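Long-range contacts in iron binding protein FbpA (Mannheimia haemolytica, PDB 1Q35), which binds ferric iron and probably serves periplasmic iron uptake, as a member of the bacterial solute-binding protein 1 family: residues E3-S8 and S240-N245; S50-L55 and V235-S240. All blocks are in the same frame, centred on the assembly; numbering follows the deposited sequence.

Contact 1 of 2, residues E3-S8 and S240-N245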
loop_
_atom_site.group_PDB
_atom_site.type_symbol
_atom_site.label_atom_id
_atom_site.label_comp_id
_atom_site.label_asym_id
_atom_site.label_seq_id
_atom_site.Cartn_x
_atom_site.Cartn_y
_atom_site.Cartn_z
ATOM N N GLU A 3 -7.686 27.424 1.615
ATOM C CA GLU A 3 -7.341 26.285 0.786
ATOM C C GLU A 3 -6.285 25.402 1.437
ATOM O O GLU A 3 -5.689 25.749 2.461
ATOM C CB GLU A 3 -6.842 26.777 -0.576
ATOM C CG GLU A 3 -5.532 27.554 -0.504
ATOM C CD GLU A 3 -5.165 28.269 -1.790
ATOM O OE1 GLU A 3 -4.192 29.050 -1.757
ATOM O OE2 GLU A 3 -5.822 28.056 -2.832
ATOM N N VAL A 4 -6.063 24.252 0.811
ATOM C CA VAL A 4 -5.021 23.319 1.211
ATOM C C VAL A 4 -4.482 22.650 -0.055
ATOM O O VAL A 4 -5.249 22.261 -0.939
ATOM C CB VAL A 4 -5.538 22.288 2.248
ATOM C CG1 VAL A 4 -6.631 21.397 1.662
ATOM C CG2 VAL A 4 -4.388 21.447 2.792
ATOM N N ASN A 5 -3.163 22.550 -0.150
ATOM C CA ASN A 5 -2.493 22.049 -1.340
ATOM C C ASN A 5 -2.044 20.612 -1.125
ATOM O O ASN A 5 -1.120 20.347 -0.361
ATOM C CB ASN A 5 -1.286 22.924 -1.681
ATOM C CG ASN A 5 -1.661 24.381 -1.899
ATOM O OD1 ASN A 5 -2.735 24.686 -2.418
ATOM N ND2 ASN A 5 -0.775 25.285 -1.497
ATOM N N VAL A 6 -2.704 19.691 -1.818
ATOM C CA VAL A 6 -2.500 18.258 -1.635
ATOM C C VAL A 6 -1.703 17.690 -2.805
ATOM O O VAL A 6 -2.003 17.981 -3.961
ATOM C CB VAL A 6 -3.865 17.541 -1.536
ATOM C CG1 VAL A 6 -3.687 16.033 -1.388
ATOM C CG2 VAL A 6 -4.676 18.111 -0.385
ATOM N N TYR A 7 -0.681 16.896 -2.492
ATOM C CA TYR A 7 0.041 16.103 -3.477
ATOM C C TYR A 7 -0.253 14.647 -3.161
ATOM O O TYR A 7 0.013 14.193 -2.057
ATOM C CB TYR A 7 1.539 16.393 -3.414
ATOM C CG TYR A 7 1.861 17.760 -3.973
ATOM C CD1 TYR A 7 1.552 18.910 -3.258
ATOM C CD2 TYR A 7 2.411 17.907 -5.243
ATOM C CE1 TYR A 7 1.814 20.165 -3.775
ATOM C CE2 TYR A 7 2.675 19.166 -5.768
ATOM C CZ TYR A 7 2.377 20.289 -5.020
ATOM O OH TYR A 7 2.626 21.551 -5.518
ATOM N N SER A 8 -0.819 13.925 -4.124
ATOM C CA SER A 8 -1.363 12.590 -3.879
ATOM C C SER A 8 -0.698 11.503 -4.710
ATOM O O SER A 8 -0.699 11.561 -5.935
ATOM C CB SER A 8 -2.862 12.581 -4.178
ATOM O OG SER A 8 -3.410 11.292 -3.940
ATOM N N SER A 240 4.667 23.940 4.828
ATOM C CA SER A 240 3.232 24.055 4.567
ATOM C C SER A 240 2.739 25.510 4.681
ATOM O O SER A 240 2.789 26.092 5.774
ATOM C CB SER A 240 2.476 23.173 5.562
ATOM O OG SER A 240 1.078 23.383 5.514
ATOM N N PRO A 241 2.303 26.114 3.573
ATOM C CA PRO A 241 1.747 27.479 3.618
ATOM C C PRO A 241 0.312 27.612 4.153
ATOM O O PRO A 241 -0.122 28.739 4.399
ATOM C CB PRO A 241 1.812 27.924 2.156
ATOM C CG PRO A 241 1.705 26.667 1.379
ATOM C CD PRO A 241 2.395 25.611 2.188
ATOM N N ASN A 242 -0.413 26.507 4.317
ATOM C CA ASN A 242 -1.759 26.520 4.889
ATOM C C ASN A 242 -1.864 25.438 5.948
ATOM O O ASN A 242 -2.677 24.518 5.844
ATOM C CB ASN A 242 -2.822 26.297 3.807
ATOM C CG ASN A 242 -2.665 27.226 2.627
ATOM O OD1 ASN A 242 -3.051 28.401 2.691
ATOM N ND2 ASN A 242 -2.101 26.717 1.541
ATOM N N LYS A 243 -1.035 25.550 6.977
ATOM C CA LYS A 243 -0.831 24.454 7.910
ATOM C C LYS A 243 -2.063 24.158 8.758
ATOM O O LYS A 243 -2.375 23.000 8.990
ATOM C CB LYS A 243 0.383 24.728 8.799
ATOM C CG LYS A 243 0.703 23.608 9.779
ATOM C CD LYS A 243 0.072 23.834 11.139
ATOM C CE LYS A 243 0.593 22.855 12.164
ATOM N NZ LYS A 243 2.035 23.079 12.435
ATOM N N ALA A 244 -2.760 25.188 9.226
ATOM C CA ALA A 244 -3.982 24.982 9.995
ATOM C C ALA A 244 -5.001 24.195 9.178
ATOM O O ALA A 244 -5.663 23.307 9.707
ATOM C CB ALA A 244 -4.577 26.310 10.430
ATOM N N ASN A 245 -5.126 24.540 7.901
ATOM C CA ASN A 245 -6.022 23.819 6.989
ATOM C C ASN A 245 -5.529 22.398 6.709
ATOM O O ASN A 245 -6.333 21.473 6.576
ATOM C CB ASN A 245 -6.199 24.593 5.679
ATOM C CG ASN A 245 -7.044 25.851 5.848
ATOM O OD1 ASN A 245 -7.721 26.027 6.859
ATOM N ND2 ASN A 245 -7.016 26.719 4.844
HETATM O O HOH W 1 -3.583 30.218 0.700
HETATM O O HOH W 2 -1.652 28.101 -1.086
#

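Contact 2 of 2, residues S50-L55 and V235-S240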
loop_
_atom_site.group_PDB
_atom_site.type_symbol
_atom_site.label_atom_id
_atom_site.label_comp_id
_atom_site.label_asym_id
_atom_site.label_seq_id
_atom_site.Cartn_x
_atom_site.Cartn_y
_atom_site.Cartn_z
ATOM N N SER A 50 8.243 25.687 -1.579
ATOM C CA SER A 50 7.300 24.628 -1.935
ATOM C C SER A 50 5.902 24.982 -1.427
ATOM O O SER A 50 5.741 25.305 -0.249
ATOM C CB SER A 50 7.730 23.284 -1.348
ATOM O OG SER A 50 6.752 22.291 -1.613
ATOM N N PRO A 51 4.897 24.925 -2.300
ATOM C CA PRO A 51 3.511 25.174 -1.890
ATOM C C PRO A 51 2.822 23.962 -1.250
ATOM O O PRO A 51 1.678 24.087 -0.836
ATOM C CB PRO A 51 2.830 25.534 -3.213
ATOM C CG PRO A 51 3.574 24.743 -4.232
ATOM C CD PRO A 51 4.993 24.649 -3.747
ATOM N N ALA A 52 3.505 22.820 -1.165
ATOM C CA ALA A 52 2.898 21.603 -0.635
ATOM C C ALA A 52 2.458 21.764 0.814
ATOM O O ALA A 52 3.219 22.250 1.647
ATOM C CB ALA A 52 3.862 20.435 -0.752
ATOM N N ASP A 53 1.221 21.365 1.095
ATOM C CA ASP A 53 0.715 21.251 2.459
ATOM C C ASP A 53 0.703 19.808 2.937
ATOM O O ASP A 53 1.204 19.506 4.011
ATOM C CB ASP A 53 -0.710 21.796 2.555
ATOM C CG ASP A 53 -0.753 23.291 2.502
ATOM O OD1 ASP A 53 -1.558 23.851 1.733
ATOM O OD2 ASP A 53 0.004 23.982 3.199
ATOM N N VAL A 54 0.121 18.931 2.121
ATOM C CA VAL A 54 -0.222 17.569 2.519
ATOM C C VAL A 54 0.274 16.613 1.442
ATOM O O VAL A 54 0.025 16.832 0.264
ATOM C CB VAL A 54 -1.764 17.455 2.686
ATOM C CG1 VAL A 54 -2.205 16.020 2.975
ATOM C CG2 VAL A 54 -2.245 18.410 3.778
ATOM N N LEU A 55 1.011 15.581 1.843
ATOM C CA LEU A 55 1.446 14.529 0.929
ATOM C C LEU A 55 0.732 13.237 1.332
ATOM O O LEU A 55 0.898 12.758 2.456
ATOM C CB LEU A 55 2.970 14.369 0.965
ATOM C CG LEU A 55 3.768 15.676 1.118
ATOM C CD1 LEU A 55 5.252 15.408 1.302
ATOM C CD2 LEU A 55 3.535 16.602 -0.067
ATOM N N VAL A 235 1.690 13.014 5.463
ATOM C CA VAL A 235 2.639 13.899 6.119
ATOM C C VAL A 235 2.237 15.340 5.799
ATOM O O VAL A 235 1.708 15.624 4.718
ATOM C CB VAL A 235 4.099 13.639 5.690
ATOM C CG1 VAL A 235 4.461 12.176 5.866
ATOM C CG2 VAL A 235 4.346 14.087 4.266
ATOM N N ILE A 236 2.473 16.247 6.741
ATOM C CA ILE A 236 2.358 17.678 6.482
ATOM C C ILE A 236 3.764 18.194 6.182
ATOM O O ILE A 236 4.698 17.967 6.947
ATOM C CB ILE A 236 1.668 18.413 7.656
ATOM C CG1 ILE A 236 0.191 18.000 7.695
ATOM C CG2 ILE A 236 1.811 19.931 7.503
ATOM C CD1 ILE A 236 -0.655 18.685 8.744
ATOM N N ALA A 237 3.913 18.839 5.030
ATOM C CA ALA A 237 5.205 19.316 4.567
ATOM C C ALA A 237 5.798 20.356 5.515
ATOM O O ALA A 237 5.072 21.149 6.132
ATOM C CB ALA A 237 5.076 19.892 3.170
ATOM N N LYS A 238 7.125 20.365 5.597
ATOM C CA LYS A 238 7.851 21.227 6.529
ATOM C C LYS A 238 7.456 22.696 6.391
ATOM O O LYS A 238 7.329 23.405 7.389
ATOM C CB LYS A 238 9.364 21.087 6.314
ATOM C CG LYS A 238 10.211 21.963 7.244
ATOM C CD LYS A 238 11.690 21.663 7.107
ATOM C CE LYS A 238 12.522 22.500 8.063
ATOM N NZ LYS A 238 13.978 22.354 7.783
ATOM N N HIS A 239 7.256 23.145 5.157
ATOM C CA HIS A 239 7.014 24.558 4.871
ATOM C C HIS A 239 5.571 24.838 4.440
ATOM O O HIS A 239 5.290 25.849 3.795
ATOM C CB HIS A 239 8.022 25.024 3.825
ATOM C CG HIS A 239 9.439 24.938 4.295
ATOM N ND1 HIS A 239 9.979 25.839 5.184
ATOM C CD2 HIS A 239 10.416 24.040 4.028
ATOM C CE1 HIS A 239 11.234 25.509 5.434
ATOM N NE2 HIS A 239 11.525 24.423 4.742
ATOM N N SER A 240 4.667 23.940 4.828
ATOM C CA SER A 240 3.232 24.055 4.567
ATOM C C SER A 240 2.739 25.510 4.681
ATOM O O SER A 240 2.789 26.092 5.774
ATOM C CB SER A 240 2.476 23.173 5.562
ATOM O OG SER A 240 1.078 23.383 5.514
#

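Contact 1 of 2, residues E3-S8 and S240-N245
Pro241 meets the strand at Asn5, where its ring carbon CG lies 4.0 Å from the side-chain ND2 of Asn5. That ND2 is hydrogen-bonded to the carbonyl oxygen of Pro51. Asn242 follows, its CA the nearest to Val4 CA across the two segments, and its CB packs 3.2 Å from the carbonyl oxygen of Glu3. Its CG stands anti to its own carbonyl carbon (chi1 -51°), which places CG beside the Glu3 carbonyl; the amide lies alongside Glu3 CG and the Asn5 amide nitrogen. There it is turned almost perpendicular to the amide of Asn5, the planes 86° apart, and steeply to the Glu3 carboxylate. Water joins these groups: one molecule donates to both Glu3 OE1 and Asn242 OD1, while a second donates to the same OE1, 2.8 Å away, and accepts from the ND2 atoms of Asn5 and Asn242. Glu3 OE1 thus receives two water bonds, and its other oxygen, OE2, is held by Asn31 of the adjoining strand 29-34.

Strand 3-8 pairs in parallel with strands 29-34 and 54-57, an arrangement consistent with the alpha/beta lobe of a periplasmic binding protein; Asn242 occupies the N-cap position just before helix 243-254, although its side chain makes no capping bond, and the helix packs on this sheet through Ala246 and Leu249 against Val4 and Val6.

As the third residue of that helix, Asn245 supplies the direct hydrogen bond, its ND2 lying 2.9 Å from Glu3 O with a nearly straight N-H...O angle of 164°. The acceptor lies close to the amide plane of Asn245, whereas the donor sits above the carbonyl plane of Glu3. Asn245 CB also approaches Val4 CB, 4.2 Å away.

Contact 2 of 2, residues S50-L55 and V235-S240
Asp53 and Ser240 meet through their side chains: Ser240 OG donates to Asp53 OD2 over a short 2.6 Å. The hydroxyl reaches OD2 from the anti side of the carboxylate, 21° out of its plane. Ser240 OG is anti to its own backbone N (chi1 171°), which carries it across to the acid. The carbonyl of Asp53 is engaged as well, taking the N-H of Ala237 at 3.0 Å from above its plane and the CA-H of Ile236 more loosely. Next to it, Ala52 O receives a CA-H...O contact from Ser240, with 3.4 Å between that oxygen and Ser240 CA, while the methyl groups of Ala52 and Ala237 face each other.

Farther along, Leu55 and Val235 form a hydrogen-bonded antiparallel pair. Leu55 N to Val235 O measures 3.0 Å and is almost straight at 173°; the return bond runs from Val235 N to Leu55 O. On the sheet face that carries both side chains, Leu55 CD1 lies against Val235 CG2; Val235 has two conformers, so how tight this is remains doubtful. Ile66 of helix 60-68 touches both residues. Val54 and Ile236, a non-hydrogen-bonded pair, turn to the other face, where both meet Ala246 of helix 243-254.

The second shell fixes the acid: Asp53 OD1 accepts from Asn5 N, and OD2 takes a further bond from Asn242 N, so both oxygens of this buried carboxylate are held. Ser240 is placed by the type I turn from Ala237, closed by Ser240 N to Ala237 O at 3.1 Å. Strand 228-236 runs antiparallel beside the parallel strands 3-8, 29-34 and 54-57 of a mixed sheet, with helices 60-68 and 243-254 on its two faces, consistent with a lobe of the type II periplasmic binding protein fold.

From the N terminus, the chain opens with strand 3-8, runs through strand 29-34 and reaches residues 50-55. After 179 intervening residues the chain reaches 235-240, at the end of strand 228-236, and closes contact 2. Directly after, from the shared Ser240, residues 240-245 return to the first strand as contact 1, whose larger loop encloses that of contact 2. The centres of the two contacts lie about 6 Å apart, and the Asp53 carboxylate joins them physically. Together the contacts tie neighbouring strands 3-8 and 54-57 to strand 228-236 and the helix 243-254 that follows it.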